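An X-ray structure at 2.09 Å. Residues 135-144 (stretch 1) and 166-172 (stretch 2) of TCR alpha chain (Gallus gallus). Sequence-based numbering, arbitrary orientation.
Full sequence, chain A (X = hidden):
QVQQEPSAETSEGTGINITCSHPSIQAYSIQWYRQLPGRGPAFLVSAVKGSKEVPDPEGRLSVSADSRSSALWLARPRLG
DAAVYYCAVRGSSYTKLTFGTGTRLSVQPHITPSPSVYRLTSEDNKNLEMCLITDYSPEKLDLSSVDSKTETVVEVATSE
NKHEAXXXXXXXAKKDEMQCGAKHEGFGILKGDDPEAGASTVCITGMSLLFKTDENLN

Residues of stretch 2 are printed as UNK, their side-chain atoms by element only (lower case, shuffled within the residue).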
# COMPACT_ATOMS: atom_id res chain seq x y z
N ASP A 135 12.33 17.25 5.32
CA ASP A 135 13.77 17.07 5.57
C ASP A 135 14.11 17.02 7.06
O ASP A 135 15.09 17.60 7.52
CB ASP A 135 14.56 18.16 4.86
CG ASP A 135 14.14 18.33 3.41
OD1 ASP A 135 14.35 17.38 2.63
OD2 ASP A 135 13.58 19.39 3.07
N TYR A 136 13.30 16.29 7.82
CA TYR A 136 13.49 16.12 9.25
C TYR A 136 13.95 14.70 9.55
O TYR A 136 13.99 13.83 8.68
CB TYR A 136 12.19 16.42 10.00
CG TYR A 136 11.03 15.55 9.58
CD1 TYR A 136 10.78 14.33 10.19
CD2 TYR A 136 10.18 15.95 8.55
CE1 TYR A 136 9.72 13.53 9.80
CE2 TYR A 136 9.11 15.16 8.16
CZ TYR A 136 8.88 13.96 8.78
OH TYR A 136 7.82 13.17 8.38
N SER A 137 14.29 14.48 10.82
CA SER A 137 14.62 13.14 11.29
C SER A 137 13.45 12.61 12.09
O SER A 137 13.05 13.24 13.08
CB SER A 137 15.88 13.18 12.15
OG SER A 137 16.07 11.97 12.86
N PRO A 138 12.85 11.48 11.69
CA PRO A 138 11.57 11.06 12.31
C PRO A 138 11.59 10.95 13.82
O PRO A 138 10.61 11.33 14.47
CB PRO A 138 11.31 9.69 11.65
CG PRO A 138 12.61 9.28 11.03
CD PRO A 138 13.30 10.54 10.65
N GLU A 139 12.68 10.46 14.41
CA GLU A 139 12.71 10.27 15.86
C GLU A 139 12.88 11.58 16.62
O GLU A 139 12.64 11.61 17.83
CB GLU A 139 13.83 9.30 16.25
CG GLU A 139 15.23 9.84 16.06
CD GLU A 139 15.74 9.66 14.63
OE1 GLU A 139 16.81 10.21 14.31
OE2 GLU A 139 15.05 8.99 13.84
N LYS A 140 13.29 12.66 15.95
CA LYS A 140 13.49 13.94 16.61
C LYS A 140 12.36 14.93 16.36
O LYS A 140 12.30 15.95 17.06
CB LYS A 140 14.81 14.57 16.15
CG LYS A 140 16.06 13.79 16.52
CD LYS A 140 17.30 14.60 16.21
CE LYS A 140 18.58 13.81 16.44
NZ LYS A 140 19.78 14.66 16.22
N LEU A 141 11.48 14.67 15.40
CA LEU A 141 10.41 15.61 15.11
C LEU A 141 9.28 15.43 16.11
O LEU A 141 8.89 14.30 16.44
CB LEU A 141 9.89 15.42 13.69
CG LEU A 141 8.78 16.39 13.27
CD1 LEU A 141 9.36 17.75 12.90
CD2 LEU A 141 7.95 15.82 12.12
N ASP A 142 8.74 16.54 16.59
CA ASP A 142 7.66 16.54 17.57
C ASP A 142 6.42 17.14 16.92
O ASP A 142 6.35 18.35 16.68
CB ASP A 142 8.04 17.30 18.84
CG ASP A 142 6.98 17.17 19.92
OD1 ASP A 142 6.70 16.02 20.34
OD2 ASP A 142 6.43 18.20 20.35
N LEU A 143 5.44 16.28 16.66
CA LEU A 143 4.13 16.67 16.15
C LEU A 143 3.08 16.22 17.15
O LEU A 143 2.04 15.68 16.80
CB LEU A 143 3.88 16.09 14.76
CG LEU A 143 3.30 17.08 13.74
CD1 LEU A 143 3.97 18.44 13.86
CD2 LEU A 143 3.44 16.55 12.32
N SER A 144 3.41 16.46 18.43
CA SER A 144 2.56 16.04 19.54
C SER A 144 1.19 16.68 19.47
O SER A 144 0.18 16.04 19.77
CB SER A 144 3.24 16.39 20.86
OG SER A 144 3.78 17.70 20.80
N UNK A 166 14.06 11.89 1.63
CA UNK A 166 13.63 12.91 2.58
C UNK A 166 12.27 12.53 3.12
O UNK A 166 11.43 12.00 2.39
c UNK A 166 13.57 14.30 1.92
o UNK A 166 12.70 14.30 0.80
N UNK A 167 12.06 12.81 4.40
CA UNK A 167 10.78 12.56 5.04
C UNK A 167 9.87 13.76 4.83
O UNK A 167 10.33 14.90 4.72
o UNK A 167 12.51 7.06 7.97
c UNK A 167 10.82 8.72 7.75
c UNK A 167 10.45 10.00 7.39
c UNK A 167 12.70 10.51 6.80
c UNK A 167 12.14 8.34 7.62
c UNK A 167 11.38 10.91 6.91
c UNK A 167 10.96 12.32 6.54
c UNK A 167 13.09 9.22 7.15
N UNK A 168 8.57 13.49 4.79
CA UNK A 168 7.57 14.54 4.66
C UNK A 168 6.40 14.18 5.57
O UNK A 168 5.95 13.03 5.58
c UNK A 168 7.07 14.68 3.22
c UNK A 168 8.83 16.07 2.12
c UNK A 168 7.35 14.61 0.73
c UNK A 168 8.07 14.76 2.07
N UNK A 169 5.92 15.17 6.31
CA UNK A 169 4.72 15.04 7.11
C UNK A 169 3.76 16.16 6.72
O UNK A 169 4.20 17.27 6.39
c UNK A 169 5.02 15.09 8.62
o UNK A 169 5.44 13.81 9.09
N UNK A 170 2.46 15.88 6.76
CA UNK A 170 1.48 16.89 6.41
C UNK A 170 0.26 16.77 7.31
O UNK A 170 -0.07 15.69 7.80
c UNK A 170 2.09 17.21 3.98
c UNK A 170 1.01 16.78 4.95
o UNK A 170 0.62 15.42 4.67
N UNK A 171 -0.41 17.90 7.50
CA UNK A 171 -1.72 17.96 8.13
C UNK A 171 -2.41 19.22 7.64
O UNK A 171 -1.76 20.21 7.30
c UNK A 171 -0.98 21.28 11.33
c UNK A 171 -1.61 20.23 10.68
c UNK A 171 1.04 19.99 11.41
c UNK A 171 -1.64 17.91 9.67
c UNK A 171 -0.93 19.06 10.37
c UNK A 171 0.35 21.15 11.70
o UNK A 171 0.98 22.18 12.35
c UNK A 171 0.40 18.95 10.76
N UNK A 172 -3.74 19.16 7.57
CA UNK A 172 -4.53 20.21 6.94
C UNK A 172 -5.74 20.51 7.80
O UNK A 172 -6.22 19.66 8.56
c UNK A 172 -10.03 18.00 5.75
c UNK A 172 -9.62 19.34 5.72
c UNK A 172 -7.77 17.31 5.67
c UNK A 172 -7.33 18.65 5.64
c UNK A 172 -5.90 18.62 5.58
c UNK A 172 -8.28 19.67 5.66
n UNK A 172 -6.66 16.51 5.64
c UNK A 172 -9.12 16.97 5.73
c UNK A 172 -5.54 17.30 5.59
c UNK A 172 -4.98 19.80 5.54
O HOH W 1 14.18 13.82 6.23

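Position 166 lies within a strand and carries two side-chain atoms, one carbon followed by one oxygen. Its CB points toward stretch 1 and lies 3.3 Å from OD1 of Asp135. A single carbon bearing a hydroxyl is serine, Ser166. The short side chain suits a place where the carboxylate of Asp135 comes so near, and its hydroxyl is satisfied elsewhere in the structure.

Position 167 carries one carbon, then a ring of six carbons bearing one oxygen. The ring offers a face to Pro138, whose CD sits 3.8 Å from the ring centroid, only 14° off the normal. This is a tyrosine, Tyr167, and CG of Pro138 approaches its CZ to 3.6 Å. A flat aromatic face suits the proline ring, because the C-H groups of proline can rest on the pi cloud. The CB of Tyr167 serves a second ring in the same way, lying 3.7 Å from the centroid of the Tyr136 ring. The two tyrosine rings themselves meet obliquely, their planes at 49°. The backbone contributes too: N of Asp135 donates a hydrogen bond to O of Tyr167 at 3.1 Å.

Position 168 has four side-chain carbons, forked at the second, and no polar atom. Its CB points away from stretch 1, as expected for a strand whose side chains alternate, so its closest contact is through the backbone, with C at 3.3 Å from OH of Tyr136. The forked pattern is leucine, Leu168, and its apolar branches suit a buried place.

Position 169 returns toward stretch 1 with one carbon and one oxygen. The oxygen lies 2.6 Å from OH of Tyr136, and CB is 4.3 Å from CD2 of Leu143. The residue is Ser169, whose OG donates a hydrogen bond to the Tyr136 hydroxyl. A small polar side chain fits here: it reaches the phenol oxygen while its carbon borders the leucine.

Position 170 has one carbon carrying an oxygen and a second carbon; it points away and makes no contact with stretch 1. The branched pattern is threonine, Thr170, whose hydroxyl is bonded elsewhere in the structure.

Position 171 again shows one carbon, then a six-carbon ring with one oxygen, and points toward stretch 1. A ring carbon lies 4.1 Å from CD1 of Leu143, which sits obliquely to the ring. This is Tyr171, and the atom is CE2, an apolar contact suited to the ring's carbon surface.

Position 172 holds one carbon followed by fused five- and six-membered rings containing eight carbons and one nitrogen, out of reach of stretch 1. The indole identifies Trp172; its NE1 is hydrogen-bonded elsewhere in the structure, so stretch 1 does not set its fit.

From 167 to 171 the side chains alternate, with Tyr167, Ser169 and Tyr171 toward stretch 1; Ser166 also points toward it, beside Asp135. Tyr136, Pro138 and Leu143 supply the apolar contacts. Directional bonds pin this packing: the backbone link from Asp135, the paired hydroxyls, and water 1, which donates to O of Tyr136 (2.5 Å) and accepts from N of Tyr167 (3.0 Å).

Stretch 2, residues 166-172: SYLSTYW
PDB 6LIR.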